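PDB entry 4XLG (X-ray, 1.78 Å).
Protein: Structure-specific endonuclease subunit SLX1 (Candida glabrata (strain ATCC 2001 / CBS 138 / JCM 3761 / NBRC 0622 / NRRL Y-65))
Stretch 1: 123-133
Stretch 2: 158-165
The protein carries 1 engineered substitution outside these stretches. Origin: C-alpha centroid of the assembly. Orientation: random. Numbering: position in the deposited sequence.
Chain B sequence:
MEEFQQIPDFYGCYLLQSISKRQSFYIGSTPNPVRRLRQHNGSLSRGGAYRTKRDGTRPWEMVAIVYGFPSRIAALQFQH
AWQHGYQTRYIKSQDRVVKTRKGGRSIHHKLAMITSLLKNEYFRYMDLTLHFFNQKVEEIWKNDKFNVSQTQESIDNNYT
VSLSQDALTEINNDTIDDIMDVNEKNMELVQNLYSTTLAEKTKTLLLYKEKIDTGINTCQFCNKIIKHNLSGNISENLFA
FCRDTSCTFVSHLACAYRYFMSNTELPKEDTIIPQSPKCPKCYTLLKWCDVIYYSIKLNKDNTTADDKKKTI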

# COMPACT_ATOMS: atom_id res chain seq x y z
N PHE B 123 2.94 6.32 5.48
CA PHE B 123 1.92 5.50 4.83
C PHE B 123 0.98 6.32 3.94
O PHE B 123 0.33 5.76 3.06
CB PHE B 123 1.12 4.73 5.89
CG PHE B 123 1.98 3.76 6.65
CD1 PHE B 123 2.47 2.59 6.01
CD2 PHE B 123 2.29 4.00 8.00
CE1 PHE B 123 3.29 1.70 6.72
CE2 PHE B 123 3.12 3.11 8.71
CZ PHE B 123 3.62 1.97 8.08
N ARG B 124 0.88 7.63 4.17
CA ARG B 124 0.07 8.50 3.31
C ARG B 124 0.44 8.40 1.84
O ARG B 124 -0.42 8.49 0.99
CB ARG B 124 0.18 9.97 3.73
CG ARG B 124 -0.92 10.35 4.68
CD ARG B 124 -0.76 11.89 5.05
NE ARG B 124 -1.72 12.30 6.08
N TYR B 125 1.72 8.23 1.54
CA TYR B 125 2.14 8.11 0.14
C TYR B 125 1.53 6.91 -0.59
O TYR B 125 1.51 6.85 -1.81
CB TYR B 125 3.66 8.00 0.07
CG TYR B 125 4.39 9.27 0.35
CD1 TYR B 125 4.45 10.26 -0.61
CD2 TYR B 125 5.08 9.47 1.57
CE1 TYR B 125 5.18 11.42 -0.40
CE2 TYR B 125 5.78 10.63 1.81
CZ TYR B 125 5.80 11.61 0.84
OH TYR B 125 6.53 12.74 1.00
N MET B 126 1.05 5.94 0.17
CA MET B 126 0.60 4.69 -0.44
C MET B 126 -0.86 4.68 -0.85
O MET B 126 -1.26 3.75 -1.58
CB MET B 126 0.88 3.51 0.53
CG MET B 126 2.36 3.45 0.96
SD MET B 126 2.50 2.27 2.33
CE MET B 126 4.16 2.63 2.89
N ASP B 127 -1.64 5.69 -0.41
CA ASP B 127 -3.10 5.75 -0.75
C ASP B 127 -3.76 4.39 -0.53
O ASP B 127 -4.42 3.81 -1.44
CB ASP B 127 -3.33 6.17 -2.22
CG ASP B 127 -2.94 7.63 -2.47
OD1 ASP B 127 -3.03 8.47 -1.54
OD2 ASP B 127 -2.48 7.92 -3.59
N LEU B 128 -3.61 3.87 0.70
CA LEU B 128 -4.10 2.53 1.04
C LEU B 128 -5.62 2.46 1.03
O LEU B 128 -6.32 3.48 1.05
CB LEU B 128 -3.58 2.13 2.44
CG LEU B 128 -2.02 2.13 2.46
CD1 LEU B 128 -1.55 2.04 3.89
CD2 LEU B 128 -1.51 0.87 1.62
N THR B 129 -6.12 1.23 1.01
CA THR B 129 -7.55 1.01 1.10
C THR B 129 -7.86 0.28 2.40
O THR B 129 -7.27 -0.78 2.66
CB THR B 129 -8.09 0.18 -0.10
OG1 THR B 129 -7.95 0.98 -1.29
CG2 THR B 129 -9.60 -0.22 0.09
N LEU B 130 -8.78 0.84 3.19
CA LEU B 130 -9.25 0.17 4.41
C LEU B 130 -10.61 -0.49 4.08
O LEU B 130 -11.58 0.20 3.77
CB LEU B 130 -9.39 1.21 5.55
CG LEU B 130 -10.22 0.75 6.77
CD1 LEU B 130 -9.57 -0.49 7.41
CD2 LEU B 130 -10.29 1.97 7.71
N HIS B 131 -10.67 -1.82 4.16
CA HIS B 131 -11.89 -2.53 3.77
C HIS B 131 -12.47 -3.26 4.98
O HIS B 131 -11.73 -4.03 5.63
CB HIS B 131 -11.59 -3.60 2.71
CG HIS B 131 -12.83 -4.35 2.30
ND1 HIS B 131 -13.71 -3.86 1.36
CD2 HIS B 131 -13.39 -5.49 2.78
CE1 HIS B 131 -14.75 -4.67 1.26
NE2 HIS B 131 -14.57 -5.68 2.10
N PHE B 132 -13.77 -3.05 5.25
CA PHE B 132 -14.47 -3.80 6.32
C PHE B 132 -15.33 -4.94 5.79
O PHE B 132 -16.06 -4.77 4.81
CB PHE B 132 -15.38 -2.84 7.13
CG PHE B 132 -14.59 -1.85 7.89
CD1 PHE B 132 -14.04 -2.22 9.13
CD2 PHE B 132 -14.34 -0.58 7.39
CE1 PHE B 132 -13.26 -1.32 9.88
CE2 PHE B 132 -13.58 0.37 8.15
CZ PHE B 132 -13.02 -0.00 9.39
N PHE B 133 -15.24 -6.09 6.44
CA PHE B 133 -16.09 -7.23 6.12
C PHE B 133 -17.25 -7.32 7.07
O PHE B 133 -18.16 -8.17 6.92
CB PHE B 133 -15.29 -8.52 6.21
CG PHE B 133 -14.13 -8.57 5.27
CD1 PHE B 133 -14.36 -8.81 3.88
CD2 PHE B 133 -12.82 -8.37 5.74
CE1 PHE B 133 -13.27 -8.88 2.99
CE2 PHE B 133 -11.70 -8.45 4.85
CZ PHE B 133 -11.93 -8.71 3.47
N ASN B 158 -6.99 10.83 1.79
CA ASN B 158 -6.40 10.22 0.57
C ASN B 158 -6.52 8.67 0.53
O ASN B 158 -6.45 8.04 -0.55
CB ASN B 158 -4.94 10.61 0.44
CG ASN B 158 -4.11 10.05 1.58
OD1 ASN B 158 -4.44 10.24 2.77
ND2 ASN B 158 -3.06 9.31 1.24
N TYR B 159 -6.67 8.06 1.71
CA TYR B 159 -6.93 6.62 1.74
C TYR B 159 -8.40 6.39 1.36
O TYR B 159 -9.19 7.33 1.36
CB TYR B 159 -6.59 6.02 3.11
CG TYR B 159 -7.35 6.61 4.26
CD1 TYR B 159 -6.80 7.66 5.02
CD2 TYR B 159 -8.61 6.13 4.61
CE1 TYR B 159 -7.50 8.22 6.08
CE2 TYR B 159 -9.31 6.68 5.68
CZ TYR B 159 -8.76 7.73 6.39
OH TYR B 159 -9.45 8.28 7.44
N THR B 160 -8.73 5.17 0.95
CA THR B 160 -10.08 4.76 0.55
C THR B 160 -10.68 3.87 1.65
O THR B 160 -9.95 3.09 2.26
CB THR B 160 -10.04 3.99 -0.80
OG1 THR B 160 -9.55 4.88 -1.78
CG2 THR B 160 -11.45 3.50 -1.26
N VAL B 161 -11.98 4.02 1.91
CA VAL B 161 -12.67 3.11 2.86
C VAL B 161 -13.79 2.39 2.13
O VAL B 161 -14.57 3.04 1.39
CB VAL B 161 -13.25 3.88 4.10
CG1 VAL B 161 -13.82 2.85 5.09
CG2 VAL B 161 -12.12 4.64 4.76
N SER B 162 -13.88 1.07 2.29
CA SER B 162 -14.94 0.33 1.62
C SER B 162 -15.55 -0.67 2.59
O SER B 162 -14.96 -1.00 3.63
CB SER B 162 -14.43 -0.36 0.34
OG SER B 162 -13.27 -1.14 0.60
N LEU B 163 -16.74 -1.14 2.22
CA LEU B 163 -17.51 -2.07 3.07
C LEU B 163 -18.10 -3.14 2.17
O LEU B 163 -18.70 -2.80 1.12
CB LEU B 163 -18.63 -1.33 3.83
CG LEU B 163 -19.60 -2.24 4.63
CD1 LEU B 163 -18.90 -2.81 5.86
CD2 LEU B 163 -20.86 -1.40 5.05
N SER B 164 -17.91 -4.40 2.53
CA SER B 164 -18.42 -5.48 1.70
C SER B 164 -19.90 -5.38 1.44
O SER B 164 -20.66 -5.08 2.34
CB SER B 164 -18.15 -6.83 2.36
OG SER B 164 -16.83 -7.27 2.15
N GLN B 165 -20.30 -5.64 0.20
CA GLN B 165 -21.71 -5.90 -0.04
C GLN B 165 -22.06 -7.12 0.82
O GLN B 165 -21.29 -8.10 0.86
CB GLN B 165 -21.95 -6.17 -1.52
CG GLN B 165 -23.39 -6.50 -1.84
CD GLN B 165 -23.68 -6.26 -3.30
OE1 GLN B 165 -22.95 -6.74 -4.17
NE2 GLN B 165 -24.70 -5.45 -3.58

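Residues 158-165 run alongside residues 123-133 of the same chain, and residues 129-132 and 160-164 pair as neighbouring parallel β-strands, their axes 4.6 Å apart at closest approach and inclined by 17°. Together the two stretches bury 694 Å² of surface.

The contact opens with Asn158, whose CA-to-CB bond points toward the first stretch. Its side-chain amide donates a hydrogen bond from ND2 to OD1 of Asp127 (2.9 Å), and the same ND2 lies 2.8 Å from the backbone O of Arg124. Asn158 therefore sits against the type I turn from Arg124 to Asp127, which is held by only a weak backbone hydrogen bond from Asp127 N to Arg124 O (3.4 Å). Asp127, with positive phi, is the point at which the chain leaves helical geometry and heads into the strand; its m rotamer brings the carboxylate within reach of the amide.

CA and CB of Tyr159 each lie 3.3 Å from Leu128 O, while the end of the side chain leads away from the first stretch.

Regular pairing begins at Thr160. Its N donates to Leu128 O (2.9 Å) and its O accepts from Leu130 N (2.7 Å), so that Thr160 brackets Thr129, in the manner typical of a parallel ladder. The same carbonyl oxygen, Thr160 O, receives a CA-H...O contact from Thr129 CA at 3.4 Å. The side chains of this pair share a face of the sheet, with Thr129 OG1 3.7 Å from Thr160 CB.

Val161 turns its side chain to the other face, with Leu130, Phe132 and Leu163. Its CG1 packs against the edge of the Phe132 ring, 3.9 Å from CE2, whereas the approach of its CG2 to Leu130 CD2 is looser, at 4.4 Å. Along the backbone, Val161 CA makes a CA-H...O contact of 3.2 Å with Leu130 O.

Ser162 repeats the bracketing one step further on: its N donates to Leu130 O (2.9 Å), and its O accepts from Phe132 N (2.9 Å), with His131 between. On the face shared with Thr129, Thr160 and His131, Ser162 OG also forms a hydrogen bond with His131 ND1 (2.9 Å).

Leu163 returns to the hydrophobic face, where its CD1 lies 3.7 Å from Phe132 CB. Although its CA-to-CB bond points to that face, the end of the side chain comes nearer to the first strand.

Ser164 closes the ladder by donating from N to Phe132 O (3.0 Å). Its OG hydrogen-bonds to His131 NE2 (2.8 Å), so the imidazole joins the hydroxyls of Ser162 and Ser164, one at each ring nitrogen. Both hydroxyls lie at the ring edge near its plane, as in-plane nitrogen lone pairs or N-H groups require. With chi1 in the t rotamer, the end of the His131 side chain comes nearer to the second strand. Ser164 OG also approaches Phe133 CD1 to 3.4 Å. At Gln165 the chain turns a corner, its side chain starts away, and the contact ends.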